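Local coordinates for core protein VP7 (Bluetongue virus, PDB 1BVP), which forms homotrimers that assemble as capsomers on an inner VP3 scaffold, building part of the core capsid of the virus, at residues E26-V29 / M30-G34; N107-A110 / R111-E115; H276-H279 / G280-T283; D318-V322 / L323-F327. All coordinates share one frame; numbering follows the deposited sequence.

Contact 1: E26-V29 / M30-G34; sequences EANV and MEILG
Val-29 and Leu-33 lie side by side, one turn apart, at the start of helix 27-44, with Glu-26 at the N-cap position. The backbone carries the turn. Leu-33 N donates to Val-29 O in a nearly straight bond (3.0 Å, N-H...O 172°), Glu-31 N binds Ala-27 O at 3.0 Å, and Ile-32 N reaches Asn-28 O at 3.2 Å. Before them, Val-29 N makes only a weak bond to Glu-26 O.

Apolar contact runs alongside. CG1 of Val-29 stands trans to its own N (chi1 176°), beside the carbonyl carbon, where it meets Leu-33 CD1 at 4.0 Å; the two side chains point the same way. Ile-32 lies next to Asn-28 in the same fashion, its CD1 4.1 Å from the amide oxygen OD1 of Asn-28.

The polar ends look outward to the trimer. Glu-26 OE2 accepts from Asn-28 ND2 of the second subunit, and Asn-28 ND2 makes the equivalent, weaker bond to Glu-26 of the third. Val-29 also packs on Thr-103 of the second subunit. Within its own chain, this first turn rests on helix 2-15, with Ile-32 against Thr-10 and Leu-33 against Ala-14.

Contact 2: N107-A110 / R111-E115; sequences NEIA and RVTGE
Arg-111 meets the turn before it through its backbone and CB: its N donates to Asn-107 O at 3.1 Å, while CB lies 3.3 Å from Glu-108 O. A chi1 of -169° carries CG past its own carbonyl carbon, and the chain then bends twice, at chi2 and chi3. Beyond CB it leaves the preceding turn altogether, brushing Tyr-260 of its own chain and Asn-269 of the third subunit. The guanidinium at the tip is shared between two acids of that subunit: NH1 forms a salt bridge with Asp-318 and NH2 another with Glu-266. The two carboxylates probably balance its buried charge, and the pair of bonds fixes how the guanidinium is turned.

Behind this side chain the backbone bonds continue regularly. Val-112 N binds Glu-108 O at 3.0 Å, and Thr-113 N binds Ile-109 O at 2.9 Å. Gly-114 N closes on Ala-110 O at 2.7 Å.

Ile-109 and Val-112 turn to helices 2-15 and 304-323 of the same chain, while Ala-110 packs on Val-322 of the third subunit. Helix 103-116 is thus a buried interface helix, one side in the helical domain's core and another lining the trimer contact.

Contact 3: H276-H279 / G280-T283; sequences HTWH and GLRT
The indole of Trp-278 carries Arg-282 CB over one face, a CH-pi contact 4.3 Å from the centroid of the five-membered ring and 26° off its normal. Leu-281 CD1 comes up obliquely to the six-membered part, 4.0 Å from Trp-278 CZ3. Arg-274 makes a cation-pi contact with the same indole. The imidazole of His-279 has Thr-283 OG1 over one face and Arg-282 NH2 near its edge. NH2 donates to His-279 ND1 at 2.9 Å, ND1 lying in the guanidinium plane of Arg-282 although the two planes stand 75° apart. This use of ND1 as acceptor is consistent with a proton on NE2, which makes a weak bond to Ala-347 O.

Helix 276-286 is part of the helical domain; its Trp-278 and Arg-282 both pack on Leu-313 of helix 304-323. The arginine chain leaves CB in the trans arrangement (chi1 -177°) and bends at chi2 and chi3, which folds the guanidinium back toward His-279. Its NE is taken by Val-270 O, and NH2 has a second acceptor in Ser-272 O, so three bonds fix the rotation of the group.

His-279 O is gripped from opposite faces of its plane by Thr-283 N at 3.0 Å and Thr-283 OG1 at 2.7 Å, the hydroxyl folding back on the preceding turn. On another side of the helix Leu-281 reaches Phe-62 and Leu-66 of helix 55-73.

Contact 4: D318-V322 / L323-F327; sequences DVYTV and LRPEF
Leu-323 N holds Val-319 O in the last straight bond of helix 304-323, 2.8 Å long with an N-H...O angle of 177°. The next one, Arg-324 N to Tyr-320 O, is of similar length (2.9 Å) but bent to 140°, because the chain is already leaving the helix: Arg-324 has positive phi. Its side chain doubles back over the end of the helix, and NE makes a weak bond to Thr-321 O at 3.2 Å.

Two apolar pairings follow the same turn. Val-319 and Leu-323 lie side by side, CG1 of the valine 3.6 Å from CD1 of the leucine, and Leu-323 goes on to Met-61 of helix 55-73. Tyr-320 lays its ring along the outgoing chain. Pro-325 covers one face of it, CD sitting 4.2 Å from the ring centroid in a CH-pi contact. The proline CG touches Tyr-320 CD1 at 3.7 Å, and Phe-327 CE1 comes more loosely to the ring edge, 4.5 Å from Tyr-320 CE1. The phenol itself is held at its far end, where OH bonds to Asp-275 OD2; Thr-321 OG1 similarly bonds to Arg-274 NE.

Pro-325 has no N-H to give, so the long closing bond of a Schellman motif cannot form here; instead its CD rests 3.5 Å from Tyr-320 O. Arg-324, with its positive phi, ends the helix in the manner of a left-handed C-terminal residue, and Pro-325 then carries the chain out across helix 55-73.

Contacts 1 to 3 lie within helices; contact 4 is a helix end and the loop after it. Contacts 2 and 4 are mostly buried, contacts 1 and 3 partly so, and contact 1 lies farthest out, its centre about 34 Å from the centre of the chain. Contacts 3 and 4 touch directly: Thr-277 CB is 3.4 Å from Tyr-320 OH, which joins helix 276-286 to the end of helix 304-323. Contacts 2 and 4 stay about 9 Å apart at their nearest atoms within a chain but meet across the trimer. Chemistry follows place: contacts 1, 2 and 4 reach other subunits, while contact 3 touches none and keeps its rings and guanidinium within its chain.

Contact 1: E26-V29 / M30-G34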
# COMPACT_ATOMS: atom_id res chain seq x y z
N GLU A 26 -6.66 -32.16 -0.13
CA GLU A 26 -5.37 -32.29 0.51
C GLU A 26 -5.82 -32.95 1.86
O GLU A 26 -6.94 -32.71 2.34
CB GLU A 26 -4.84 -30.86 0.64
CG GLU A 26 -3.59 -30.62 1.43
CD GLU A 26 -3.36 -29.10 1.68
OE1 GLU A 26 -4.34 -28.32 1.86
OE2 GLU A 26 -2.18 -28.67 1.71
N ALA A 27 -5.03 -33.87 2.40
CA ALA A 27 -5.41 -34.59 3.64
C ALA A 27 -5.73 -33.70 4.83
O ALA A 27 -6.64 -33.95 5.61
CB ALA A 27 -4.33 -35.54 4.01
N ASN A 28 -4.86 -32.73 5.01
CA ASN A 28 -4.95 -31.72 6.04
C ASN A 28 -6.41 -31.15 6.11
O ASN A 28 -7.04 -31.10 7.16
CB ASN A 28 -3.90 -30.68 5.63
CG ASN A 28 -3.80 -29.52 6.59
OD1 ASN A 28 -4.05 -28.36 6.23
ND2 ASN A 28 -3.43 -29.82 7.84
N VAL A 29 -6.97 -30.81 4.96
CA VAL A 29 -8.33 -30.27 4.87
C VAL A 29 -9.40 -31.23 5.37
O VAL A 29 -10.35 -30.82 6.05
CB VAL A 29 -8.68 -29.92 3.39
CG1 VAL A 29 -10.09 -29.45 3.24
CG2 VAL A 29 -7.71 -28.90 2.88
N MET A 30 -9.33 -32.48 4.95
CA MET A 30 -10.31 -33.46 5.37
C MET A 30 -10.24 -33.75 6.86
O MET A 30 -11.27 -33.97 7.50
CB MET A 30 -10.15 -34.75 4.58
CG MET A 30 -10.73 -34.71 3.20
SD MET A 30 -10.32 -36.32 2.47
CE MET A 30 -11.91 -36.74 1.46
N GLU A 31 -9.04 -33.76 7.42
CA GLU A 31 -8.88 -34.00 8.83
C GLU A 31 -9.60 -32.93 9.65
O GLU A 31 -10.31 -33.24 10.60
CB GLU A 31 -7.41 -34.01 9.15
CG GLU A 31 -7.11 -34.10 10.60
CD GLU A 31 -5.65 -33.77 10.88
OE1 GLU A 31 -4.83 -33.83 9.91
OE2 GLU A 31 -5.31 -33.45 12.05
N ILE A 32 -9.47 -31.67 9.23
CA ILE A 32 -10.08 -30.51 9.88
C ILE A 32 -11.61 -30.46 9.69
O ILE A 32 -12.36 -30.27 10.67
CB ILE A 32 -9.46 -29.20 9.31
CG1 ILE A 32 -8.00 -29.06 9.75
CG2 ILE A 32 -10.26 -27.97 9.71
CD1 ILE A 32 -7.22 -28.15 8.82
N LEU A 33 -12.06 -30.54 8.44
CA LEU A 33 -13.48 -30.50 8.14
C LEU A 33 -14.21 -31.62 8.84
O LEU A 33 -15.32 -31.43 9.32
CB LEU A 33 -13.75 -30.60 6.65
CG LEU A 33 -13.38 -29.33 5.88
CD1 LEU A 33 -13.92 -29.40 4.48
CD2 LEU A 33 -13.93 -28.13 6.62
N GLY A 34 -13.58 -32.78 8.88
CA GLY A 34 -14.16 -33.93 9.53
C GLY A 34 -14.51 -33.63 10.96
O GLY A 34 -15.67 -33.74 11.35

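Contact 2: N107-A110 / R111-E115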
# COMPACT_ATOMS: atom_id res chain seq x y z
N ASN A 107 -0.92 -17.55 13.16
CA ASN A 107 -0.04 -16.41 12.96
C ASN A 107 -0.77 -15.13 12.59
O ASN A 107 -0.42 -14.04 13.03
CB ASN A 107 1.02 -16.76 11.93
CG ASN A 107 2.14 -17.59 12.53
OD1 ASN A 107 3.15 -17.06 12.98
ND2 ASN A 107 1.95 -18.89 12.57
N GLU A 108 -1.84 -15.27 11.83
CA GLU A 108 -2.65 -14.12 11.48
C GLU A 108 -3.35 -13.53 12.73
O GLU A 108 -3.31 -12.32 12.96
CB GLU A 108 -3.60 -14.55 10.40
CG GLU A 108 -4.80 -13.70 10.29
CD GLU A 108 -5.58 -13.99 9.00
OE1 GLU A 108 -5.06 -14.84 8.18
OE2 GLU A 108 -6.68 -13.34 8.83
N ILE A 109 -3.89 -14.37 13.58
CA ILE A 109 -4.53 -13.88 14.80
C ILE A 109 -3.50 -13.28 15.75
O ILE A 109 -3.77 -12.30 16.45
CB ILE A 109 -5.30 -15.00 15.55
CG1 ILE A 109 -6.37 -15.59 14.63
CG2 ILE A 109 -6.02 -14.42 16.74
CD1 ILE A 109 -7.37 -14.58 14.07
N ALA A 110 -2.31 -13.85 15.81
CA ALA A 110 -1.27 -13.31 16.70
C ALA A 110 -0.95 -11.88 16.26
O ALA A 110 -0.68 -10.99 17.09
CB ALA A 110 -0.03 -14.16 16.65
N ARG A 111 -0.93 -11.68 14.95
CA ARG A 111 -0.69 -10.36 14.44
C ARG A 111 -1.81 -9.40 14.86
O ARG A 111 -1.54 -8.33 15.40
CB ARG A 111 -0.61 -10.36 12.94
CG ARG A 111 -0.11 -9.03 12.52
CD ARG A 111 1.36 -8.90 12.96
NE ARG A 111 2.05 -8.55 11.74
CZ ARG A 111 3.04 -9.21 11.19
NH1 ARG A 111 3.55 -10.27 11.77
NH2 ARG A 111 3.41 -8.89 9.97
N VAL A 112 -3.05 -9.76 14.58
CA VAL A 112 -4.15 -8.90 14.95
C VAL A 112 -4.05 -8.55 16.43
O VAL A 112 -4.11 -7.39 16.83
CB VAL A 112 -5.50 -9.54 14.68
CG1 VAL A 112 -6.61 -8.66 15.21
CG2 VAL A 112 -5.69 -9.75 13.19
N THR A 113 -3.80 -9.54 17.25
CA THR A 113 -3.73 -9.24 18.66
C THR A 113 -2.51 -8.41 19.05
O THR A 113 -2.62 -7.41 19.74
CB THR A 113 -3.86 -10.53 19.46
OG1 THR A 113 -5.23 -10.94 19.40
CG2 THR A 113 -3.45 -10.35 20.91
N GLY A 114 -1.36 -8.79 18.53
CA GLY A 114 -0.16 -8.07 18.87
C GLY A 114 -0.15 -6.61 18.48
O GLY A 114 0.13 -5.77 19.34
N GLU A 115 -0.49 -6.27 17.24
CA GLU A 115 -0.43 -4.86 16.85
C GLU A 115 -1.51 -3.99 17.46
O GLU A 115 -1.26 -2.89 17.89
CB GLU A 115 -0.30 -4.66 15.32
CG GLU A 115 -1.45 -5.12 14.45
CD GLU A 115 -2.52 -4.08 14.19
OE1 GLU A 115 -2.47 -2.97 14.73
OE2 GLU A 115 -3.45 -4.36 13.41

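Contact 3: H276-H279 / G280-T283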
# COMPACT_ATOMS: atom_id res chain seq x y z
N HIS A 276 -26.99 -8.83 -4.46
CA HIS A 276 -27.86 -8.29 -3.43
C HIS A 276 -27.88 -8.99 -2.12
O HIS A 276 -28.06 -8.35 -1.08
CB HIS A 276 -29.28 -8.15 -3.94
CG HIS A 276 -29.40 -7.17 -5.07
ND1 HIS A 276 -29.31 -7.55 -6.40
CD2 HIS A 276 -29.53 -5.82 -5.07
CE1 HIS A 276 -29.37 -6.47 -7.16
NE2 HIS A 276 -29.51 -5.41 -6.38
N THR A 277 -27.67 -10.30 -2.14
CA THR A 277 -27.68 -11.07 -0.91
C THR A 277 -26.42 -10.76 -0.09
O THR A 277 -26.50 -10.44 1.11
CB THR A 277 -27.84 -12.56 -1.23
OG1 THR A 277 -29.08 -12.75 -1.93
CG2 THR A 277 -27.85 -13.40 0.04
N TRP A 278 -25.26 -10.77 -0.74
CA TRP A 278 -24.05 -10.49 -0.01
C TRP A 278 -24.11 -9.06 0.52
O TRP A 278 -23.74 -8.77 1.67
CB TRP A 278 -22.86 -10.65 -0.92
CG TRP A 278 -21.64 -10.15 -0.26
CD1 TRP A 278 -20.96 -8.99 -0.53
CD2 TRP A 278 -21.02 -10.72 0.88
NE1 TRP A 278 -19.97 -8.80 0.39
CE2 TRP A 278 -19.99 -9.85 1.28
CE3 TRP A 278 -21.26 -11.89 1.62
CZ2 TRP A 278 -19.18 -10.10 2.38
CZ3 TRP A 278 -20.45 -12.15 2.72
CH2 TRP A 278 -19.42 -11.25 3.10
N HIS A 279 -24.54 -8.17 -0.35
CA HIS A 279 -24.66 -6.79 0.01
C HIS A 279 -25.58 -6.64 1.23
O HIS A 279 -25.23 -6.00 2.25
CB HIS A 279 -25.15 -6.03 -1.22
CG HIS A 279 -25.14 -4.55 -1.04
ND1 HIS A 279 -23.98 -3.85 -0.77
CD2 HIS A 279 -26.15 -3.66 -0.96
CE1 HIS A 279 -24.29 -2.60 -0.52
NE2 HIS A 279 -25.60 -2.45 -0.63
N GLY A 280 -26.74 -7.31 1.19
CA GLY A 280 -27.66 -7.26 2.32
C GLY A 280 -27.09 -7.87 3.60
O GLY A 280 -27.21 -7.30 4.70
N LEU A 281 -26.48 -9.04 3.46
CA LEU A 281 -25.89 -9.78 4.58
C LEU A 281 -24.75 -8.99 5.22
O LEU A 281 -24.69 -8.85 6.46
CB LEU A 281 -25.32 -11.10 4.05
CG LEU A 281 -25.23 -12.44 4.80
CD1 LEU A 281 -23.86 -13.02 4.52
CD2 LEU A 281 -25.47 -12.33 6.27
N ARG A 282 -23.83 -8.50 4.39
CA ARG A 282 -22.70 -7.72 4.87
C ARG A 282 -23.22 -6.50 5.64
O ARG A 282 -22.79 -6.22 6.76
CB ARG A 282 -21.79 -7.28 3.73
CG ARG A 282 -20.57 -6.52 4.27
CD ARG A 282 -20.51 -5.11 3.71
NE ARG A 282 -20.50 -5.09 2.24
CZ ARG A 282 -21.49 -4.62 1.49
NH1 ARG A 282 -22.58 -4.11 2.07
NH2 ARG A 282 -21.43 -4.71 0.17
N THR A 283 -24.14 -5.76 5.02
CA THR A 283 -24.73 -4.61 5.69
C THR A 283 -25.32 -5.00 7.06
O THR A 283 -25.04 -4.35 8.08
CB THR A 283 -25.85 -4.05 4.86
OG1 THR A 283 -25.33 -3.69 3.59
CG2 THR A 283 -26.45 -2.89 5.56

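Contact 4: D318-V322 / L323-F327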
# COMPACT_ATOMS: atom_id res chain seq x y z
N ASP A 318 -15.05 -14.75 0.65
CA ASP A 318 -14.43 -15.72 -0.26
C ASP A 318 -15.21 -17.03 -0.24
O ASP A 318 -15.44 -17.63 -1.29
CB ASP A 318 -13.00 -16.00 0.14
CG ASP A 318 -12.10 -14.82 -0.09
OD1 ASP A 318 -12.35 -14.01 -1.02
OD2 ASP A 318 -11.09 -14.76 0.63
N VAL A 319 -15.63 -17.47 0.95
CA VAL A 319 -16.42 -18.69 1.06
C VAL A 319 -17.71 -18.51 0.26
O VAL A 319 -18.08 -19.38 -0.51
CB VAL A 319 -16.78 -19.03 2.53
CG1 VAL A 319 -17.80 -20.16 2.56
CG2 VAL A 319 -15.53 -19.44 3.28
N TYR A 320 -18.34 -17.34 0.41
CA TYR A 320 -19.57 -17.04 -0.30
C TYR A 320 -19.34 -17.21 -1.78
O TYR A 320 -20.17 -17.77 -2.53
CB TYR A 320 -19.99 -15.60 -0.05
CG TYR A 320 -21.32 -15.22 -0.67
CD1 TYR A 320 -22.52 -15.40 0.03
CD2 TYR A 320 -21.38 -14.67 -1.97
CE1 TYR A 320 -23.77 -15.04 -0.54
CE2 TYR A 320 -22.63 -14.32 -2.55
CZ TYR A 320 -23.81 -14.51 -1.83
OH TYR A 320 -25.03 -14.16 -2.38
N THR A 321 -18.23 -16.66 -2.23
CA THR A 321 -17.89 -16.75 -3.62
C THR A 321 -17.74 -18.18 -4.13
O THR A 321 -18.18 -18.46 -5.24
CB THR A 321 -16.67 -15.83 -3.92
OG1 THR A 321 -17.15 -14.51 -4.15
CG2 THR A 321 -15.87 -16.28 -5.13
N VAL A 322 -17.10 -19.08 -3.37
CA VAL A 322 -16.97 -20.46 -3.84
C VAL A 322 -18.22 -21.32 -3.63
O VAL A 322 -18.60 -22.03 -4.54
CB VAL A 322 -15.65 -21.16 -3.41
CG1 VAL A 322 -14.62 -20.14 -3.00
CG2 VAL A 322 -15.87 -22.17 -2.39
N LEU A 323 -18.91 -21.20 -2.49
CA LEU A 323 -20.14 -21.97 -2.25
C LEU A 323 -21.37 -21.51 -3.03
O LEU A 323 -22.29 -22.30 -3.22
CB LEU A 323 -20.47 -22.02 -0.75
CG LEU A 323 -19.43 -22.81 0.06
CD1 LEU A 323 -19.81 -22.94 1.53
CD2 LEU A 323 -19.29 -24.19 -0.54
N ARG A 324 -21.41 -20.25 -3.47
CA ARG A 324 -22.53 -19.67 -4.21
C ARG A 324 -23.89 -19.97 -3.59
O ARG A 324 -24.81 -20.39 -4.29
CB ARG A 324 -22.57 -20.12 -5.67
CG ARG A 324 -21.30 -20.66 -6.33
CD ARG A 324 -21.05 -20.01 -7.69
NE ARG A 324 -20.41 -18.69 -7.51
CZ ARG A 324 -21.03 -17.50 -7.57
NH1 ARG A 324 -22.34 -17.42 -7.83
NH2 ARG A 324 -20.35 -16.38 -7.31
N PRO A 325 -24.07 -19.68 -2.29
CA PRO A 325 -25.36 -19.97 -1.67
C PRO A 325 -26.48 -19.06 -2.17
O PRO A 325 -26.22 -18.04 -2.81
CB PRO A 325 -25.08 -19.78 -0.19
CG PRO A 325 -24.09 -18.70 -0.17
CD PRO A 325 -23.16 -19.01 -1.33
N GLU A 326 -27.73 -19.49 -1.94
CA GLU A 326 -28.92 -18.74 -2.35
C GLU A 326 -29.93 -18.82 -1.25
O GLU A 326 -30.47 -19.88 -0.97
CB GLU A 326 -29.55 -19.30 -3.61
CG GLU A 326 -28.74 -19.11 -4.87
CD GLU A 326 -29.44 -19.69 -6.09
OE1 GLU A 326 -30.70 -19.61 -6.16
OE2 GLU A 326 -28.73 -20.24 -6.97
N PHE A 327 -30.19 -17.70 -0.62
CA PHE A 327 -31.17 -17.66 0.43
C PHE A 327 -31.73 -16.26 0.50
O PHE A 327 -31.22 -15.35 -0.16
CB PHE A 327 -30.56 -18.11 1.75
CG PHE A 327 -29.38 -17.32 2.16
CD1 PHE A 327 -28.14 -17.54 1.56
CD2 PHE A 327 -29.48 -16.37 3.17
CE1 PHE A 327 -27.01 -16.82 1.96
CE2 PHE A 327 -28.36 -15.65 3.58
CZ PHE A 327 -27.13 -15.87 2.97